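Local coordinates for betaine aldehyde dehydrogenase (Staphylococcus aureus subsp. aureus COL, PDB 4QTO), which catalyses the NAD-dependent oxidation of betaine aldehyde to glycine betaine, as an enzyme of the aldehyde dehydrogenase family, at residues Ile103-Lys108 / Val139-Ala144; Ala332-Val337 / Pro398-Asn403. All coordinates share one frame; numbering follows the deposited sequence. Where two conformers were deposited one is given.

Interaction 1: residues Ile103-Lys108 / Val139-Ala144; sequences IADKIK and VFMYFA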
loop_
_atom_site.group_PDB
_atom_site.type_symbol
_atom_site.label_atom_id
_atom_site.label_comp_id
_atom_site.label_asym_id
_atom_site.label_seq_id
_atom_site.Cartn_x
_atom_site.Cartn_y
_atom_site.Cartn_z
ATOM N N ILE A 103 -5.062 4.789 -26.637
ATOM C CA ILE A 103 -4.396 6.056 -26.897
ATOM C C ILE A 103 -2.892 5.790 -26.982
ATOM O O ILE A 103 -2.218 6.277 -27.914
ATOM C CB ILE A 103 -4.666 7.139 -25.831
ATOM C CG1 ILE A 103 -6.168 7.433 -25.728
ATOM C CG2 ILE A 103 -3.865 8.397 -26.148
ATOM C CD1 ILE A 103 -6.505 8.299 -24.524
ATOM N N ALA A 104 -2.340 5.066 -26.021
ATOM C CA ALA A 104 -0.906 4.765 -26.058
ATOM C C ALA A 104 -0.481 4.162 -27.411
ATOM O O ALA A 104 0.536 4.568 -28.005
ATOM C CB ALA A 104 -0.517 3.823 -24.942
ATOM N N ASP A 105 -1.246 3.197 -27.892
ATOM C CA ASP A 105 -0.919 2.533 -29.144
ATOM C C ASP A 105 -0.979 3.512 -30.350
ATOM O O ASP A 105 -0.164 3.424 -31.253
ATOM C CB ASP A 105 -1.812 1.350 -29.333
ATOM C CG ASP A 105 -1.501 0.215 -28.342
ATOM O OD1 ASP A 105 -0.393 0.137 -27.798
ATOM O OD2 ASP A 105 -2.382 -0.634 -28.188
ATOM N N LYS A 106 -1.913 4.457 -30.323
ATOM C CA LYS A 106 -1.975 5.490 -31.379
ATOM C C LYS A 106 -0.751 6.409 -31.357
ATOM O O LYS A 106 -0.271 6.799 -32.413
ATOM C CB LYS A 106 -3.277 6.271 -31.268
ATOM C CG LYS A 106 -4.435 5.423 -31.790
ATOM C CD LYS A 106 -5.755 6.107 -31.614
ATOM C CE LYS A 106 -6.911 5.258 -32.126
ATOM N NZ LYS A 106 -7.008 5.086 -33.602
ATOM N N ILE A 107 -0.223 6.703 -30.165
ATOM C CA ILE A 107 0.980 7.536 -30.085
ATOM C C ILE A 107 2.148 6.826 -30.778
ATOM O O ILE A 107 2.839 7.430 -31.597
ATOM C CB ILE A 107 1.369 7.850 -28.624
ATOM C CG1 ILE A 107 0.249 8.628 -27.916
ATOM C CG2 ILE A 107 2.691 8.585 -28.582
ATOM C CD1 ILE A 107 -0.078 9.975 -28.467
ATOM N N LYS A 108 2.313 5.538 -30.510
ATOM C CA LYS A 108 3.377 4.772 -31.155
ATOM C C LYS A 108 3.150 4.637 -32.661
ATOM O O LYS A 108 4.090 4.826 -33.461
ATOM C CB LYS A 108 3.530 3.407 -30.505
ATOM C CG LYS A 108 4.661 2.594 -31.122
ATOM C CD LYS A 108 4.822 1.257 -30.423
ATOM C CE LYS A 108 5.331 1.432 -29.016
ATOM N NZ LYS A 108 6.518 2.299 -28.903
ATOM N N VAL A 139 3.961 6.805 -20.833
ATOM C CA VAL A 139 3.099 7.441 -19.850
ATOM C C VAL A 139 1.667 6.913 -19.956
ATOM O O VAL A 139 1.029 6.489 -18.988
ATOM C CB VAL A 139 3.145 8.968 -20.014
ATOM C CG1 VAL A 139 2.023 9.674 -19.231
ATOM C CG2 VAL A 139 4.495 9.507 -19.591
ATOM N N PHE A 140 1.126 6.944 -21.164
ATOM C CA PHE A 140 -0.210 6.409 -21.365
ATOM C C PHE A 140 -0.283 4.927 -20.979
ATOM O O PHE A 140 -1.244 4.503 -20.353
ATOM C CB PHE A 140 -0.766 6.628 -22.791
ATOM C CG PHE A 140 -1.216 8.057 -23.072
ATOM C CD1 PHE A 140 -2.427 8.504 -22.589
ATOM C CD2 PHE A 140 -0.475 8.897 -23.867
ATOM C CE1 PHE A 140 -2.875 9.799 -22.840
ATOM C CE2 PHE A 140 -0.930 10.199 -24.128
ATOM C CZ PHE A 140 -2.130 10.643 -23.617
ATOM N N MET A 141 0.734 4.151 -21.353
ATOM C CA MET A 141 0.699 2.711 -21.054
ATOM C C MET A 141 0.750 2.460 -19.557
ATOM O O MET A 141 0.058 1.567 -19.057
ATOM C CB MET A 141 1.822 1.955 -21.744
ATOM C CG MET A 141 1.616 0.446 -21.725
ATOM S SD MET A 141 0.174 -0.085 -22.676
ATOM C CE MET A 141 0.794 0.389 -24.312
ATOM N N TYR A 142 1.537 3.258 -18.834
ATOM C CA TYR A 142 1.649 3.130 -17.384
ATOM C C TYR A 142 0.299 3.362 -16.691
ATOM O O TYR A 142 -0.155 2.525 -15.903
ATOM C CB TYR A 142 2.676 4.131 -16.818
ATOM C CG TYR A 142 2.738 4.118 -15.299
ATOM C CD1 TYR A 142 3.494 3.161 -14.617
ATOM C CD2 TYR A 142 2.018 5.053 -14.540
ATOM C CE1 TYR A 142 3.544 3.149 -13.218
ATOM C CE2 TYR A 142 2.042 5.019 -13.170
ATOM C CZ TYR A 142 2.806 4.082 -12.512
ATOM O OH TYR A 142 2.852 4.091 -11.128
ATOM N N PHE A 143 -0.356 4.475 -17.033
ATOM C CA PHE A 143 -1.648 4.806 -16.449
ATOM C C PHE A 143 -2.761 3.845 -16.881
ATOM O O PHE A 143 -3.655 3.559 -16.094
ATOM C CB PHE A 143 -2.002 6.273 -16.672
ATOM C CG PHE A 143 -1.220 7.177 -15.777
ATOM C CD1 PHE A 143 -1.472 7.198 -14.420
ATOM C CD2 PHE A 143 -0.180 7.966 -16.262
ATOM C CE1 PHE A 143 -0.724 7.995 -13.553
ATOM C CE2 PHE A 143 0.547 8.768 -15.416
ATOM C CZ PHE A 143 0.280 8.789 -14.055
ATOM N N ALA A 144 -2.684 3.343 -18.127
ATOM C CA ALA A 144 -3.619 2.307 -18.575
ATOM C C ALA A 144 -3.531 1.094 -17.643
ATOM O O ALA A 144 -4.563 0.523 -17.226
ATOM C CB ALA A 144 -3.309 1.875 -19.982
#
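Ile103 sets one methyl, CG2, squarely over the ring of Phe140: CG2 stands 3.7 Å from the centroid of the Phe140 ring and only 9° off its normal, a CH-pi contact centred on one face. With CG1 held beside its own backbone N (chi1 -59°), Ile103 sends the branch methyl CG2, and not the longer CD1 arm, onto the ring. Ile107, one turn on, meets the same ring at a slant, its CG1 lying 4.1 Å from Phe140 CD2. The backbones come nearest at Ala104 and Phe140, where the CB atoms of the two residues touch at 3.5 Å. In the conformer given, Met141 folds in from the flank; bent at chi2 and chi3, its chain brings CE to 3.7 Å from Ala104 CB, and the same methyl also lies against the carboxylate of Asp105, whose OD2 forms a salt bridge with Arg101 of the second subunit. This is side-by-side packing of two nearly antiparallel helices, at 164° with their axes 8.7 Å apart, and its Asp105 edge borders that subunit. The segments belong to helices 93-109 and 126-146; helix 183-197 packs against Ile103 and Phe140, and helix 211-223 against Ile103 and Ile107.

Interaction 2: residues Ala332-Val337 / Pro398-Asn403; sequences ALIDRV and PTVITN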
loop_
_atom_site.group_PDB
_atom_site.type_symbol
_atom_site.label_atom_id
_atom_site.label_comp_id
_atom_site.label_asym_id
_atom_site.label_seq_id
_atom_site.Cartn_x
_atom_site.Cartn_y
_atom_site.Cartn_z
ATOM N N ALA A 332 36.996 23.377 -19.004
ATOM C CA ALA A 332 36.507 22.260 -19.802
ATOM C C ALA A 332 35.091 22.511 -20.339
ATOM O O ALA A 332 34.808 22.229 -21.507
ATOM C CB ALA A 332 36.534 20.983 -18.984
ATOM N N LEU A 333 34.239 23.077 -19.504
ATOM C CA LEU A 333 32.862 23.368 -19.891
ATOM C C LEU A 333 32.831 24.430 -20.996
ATOM O O LEU A 333 32.182 24.260 -22.031
ATOM C CB LEU A 333 32.064 23.838 -18.683
ATOM C CG LEU A 333 30.615 24.218 -18.978
ATOM C CD1 LEU A 333 29.846 22.987 -19.404
ATOM C CD2 LEU A 333 29.966 24.850 -17.767
ATOM N N ILE A 334 33.551 25.517 -20.776
ATOM C CA ILE A 334 33.613 26.620 -21.751
ATOM C C ILE A 334 34.120 26.143 -23.108
ATOM O O ILE A 334 33.531 26.472 -24.148
ATOM C CB ILE A 334 34.458 27.777 -21.218
ATOM C CG1 ILE A 334 33.723 28.467 -20.066
ATOM C CG2 ILE A 334 34.747 28.791 -22.324
ATOM C CD1 ILE A 334 34.603 29.341 -19.203
ATOM N N ASP A 335 35.185 25.341 -23.108
ATOM C CA ASP A 335 35.730 24.799 -24.350
ATOM C C ASP A 335 34.683 23.972 -25.106
ATOM O O ASP A 335 34.614 24.020 -26.344
ATOM C CB ASP A 335 36.946 23.898 -24.056
ATOM C CG ASP A 335 38.173 24.675 -23.621
ATOM O OD1 ASP A 335 38.127 25.929 -23.541
ATOM O OD2 ASP A 335 39.202 24.011 -23.321
ATOM N N ARG A 336 33.848 23.210 -24.377
ATOM C CA ARG A 336 32.834 22.424 -25.039
ATOM C C ARG A 336 31.674 23.286 -25.525
ATOM O O ARG A 336 31.101 23.018 -26.588
ATOM C CB ARG A 336 32.307 21.338 -24.090
ATOM C CG ARG A 336 33.307 20.246 -23.781
ATOM C CD ARG A 336 33.523 19.283 -24.935
ATOM N NE ARG A 336 32.358 18.461 -25.241
ATOM C CZ ARG A 336 31.989 17.389 -24.552
ATOM N NH1 ARG A 336 32.687 16.997 -23.483
ATOM N NH2 ARG A 336 30.928 16.708 -24.936
ATOM N N VAL A 337 31.278 24.273 -24.729
ATOM C CA VAL A 337 30.159 25.142 -25.094
ATOM C C VAL A 337 30.433 25.818 -26.437
ATOM O O VAL A 337 29.520 25.974 -27.252
ATOM C CB VAL A 337 29.821 26.153 -23.985
ATOM C CG1 VAL A 337 28.866 27.232 -24.473
ATOM C CG2 VAL A 337 29.214 25.416 -22.804
ATOM N N PRO A 398 24.625 29.329 -26.585
ATOM C CA PRO A 398 24.765 28.680 -25.276
ATOM C C PRO A 398 25.756 29.497 -24.471
ATOM O O PRO A 398 26.820 29.925 -24.982
ATOM C CB PRO A 398 25.248 27.272 -25.598
ATOM C CG PRO A 398 25.803 27.365 -26.975
ATOM C CD PRO A 398 25.027 28.453 -27.689
ATOM N N THR A 399 25.411 29.709 -23.206
ATOM C CA THR A 399 26.104 30.678 -22.381
ATOM C C THR A 399 26.532 30.123 -21.035
ATOM O O THR A 399 25.793 29.332 -20.418
ATOM C CB THR A 399 25.115 31.846 -22.144
ATOM O OG1 THR A 399 24.670 32.370 -23.410
ATOM C CG2 THR A 399 25.698 32.957 -21.309
ATOM N N VAL A 400 27.725 30.517 -20.578
ATOM C CA VAL A 400 28.218 30.147 -19.248
ATOM C C VAL A 400 28.534 31.462 -18.510
ATOM O O VAL A 400 29.255 32.327 -19.029
ATOM C CB VAL A 400 29.506 29.308 -19.284
ATOM C CG1 VAL A 400 29.959 28.965 -17.865
ATOM C CG2 VAL A 400 29.300 28.044 -20.109
ATOM N N ILE A 401 27.965 31.598 -17.315
ATOM C CA ILE A 401 28.180 32.766 -16.468
ATOM C C ILE A 401 29.002 32.331 -15.249
ATOM O O ILE A 401 28.627 31.409 -14.538
ATOM C CB ILE A 401 26.838 33.405 -16.054
ATOM C CG1 ILE A 401 26.083 33.850 -17.326
ATOM C CG2 ILE A 401 27.071 34.583 -15.127
ATOM C CD1 ILE A 401 24.724 34.496 -17.094
ATOM N N THR A 402 30.113 33.023 -15.020
ATOM C CA THR A 402 31.039 32.723 -13.933
ATOM C C THR A 402 31.207 33.903 -12.974
ATOM O O THR A 402 30.647 34.978 -13.183
ATOM C CB THR A 402 32.418 32.339 -14.490
ATOM O OG1 THR A 402 32.935 33.415 -15.276
ATOM C CG2 THR A 402 32.339 31.086 -15.347
ATOM N N ASN A 403 31.980 33.687 -11.907
ATOM C CA ASN A 403 32.256 34.773 -10.936
ATOM C C ASN A 403 30.923 35.317 -10.371
ATOM O O ASN A 403 30.692 36.534 -10.321
ATOM C CB ASN A 403 33.100 35.891 -11.554
ATOM C CG ASN A 403 33.764 36.777 -10.507
ATOM O OD1 ASN A 403 34.022 36.344 -9.391
ATOM N ND2 ASN A 403 34.076 38.020 -10.885
#
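Val337 and Val400 meet through their CG2 methyls, 3.8 Å apart, in an apolar contact that joins the C-terminal end of helix 323-337 to strand 399-402. Leu333, one turn earlier on the helix, adds its CD2 methyl, which approaches both branches of Val400 and comes within 4.0 Å of CG2. Val400 is thus met by Leu333 and Val337 from one helical face, and in the conformer given Ile334 approaches it loosely through CG1. The second apolar patch pairs Val337 with Pro398: Val337 CG1, the other methyl, turned anti to the backbone N (chi1 168°), lies 3.8 Å from Pro398 CB, and the two side chains run past one another in opposite senses. One polar atom joins in by van der Waals contact, as Val337 CG1 sits 3.4 Å from the carbonyl O of Pro398.

Backbone bonding of the strand is directed elsewhere, Val400 pairing with strand 377-380 and Thr399 with Val420 of strand 419-425. Val400 also touches Tyr306, and Leu333 and Val337 touch Leu302, so helix 294-306 shares this layer. The helix segment runs at 155° to the strand, with the axes 9.1 Å apart. A helix laid nearly antiparallel on a mostly parallel sheet is the layering of an alpha/beta domain, here probably the catalytic domain of the aldehyde dehydrogenase fold.

Overall arrangement
From the N terminus, interaction 1 comes first: residues 103-108 and 139-144 enclose a span of 30 residues, almost entirely helical, which includes helix 111-122. The chain then lays down strands of the mixed sheet that contains 200-204 and 252-256, as far as 275-279, and passes into the seven-stranded sheet; it returns to the first sheet near the C terminus. Within the second sheet's region interaction 2 closes a longer loop of 60 residues, from helix 323-337 through helix 358-373 and strand 377-380 to strand 399-402. The two loops follow in series, neither nested nor crossed. Their nearest atoms lie about 28 Å apart: interaction 1 joins helix to helix, whereas interaction 2 fixes a helix on a sheet.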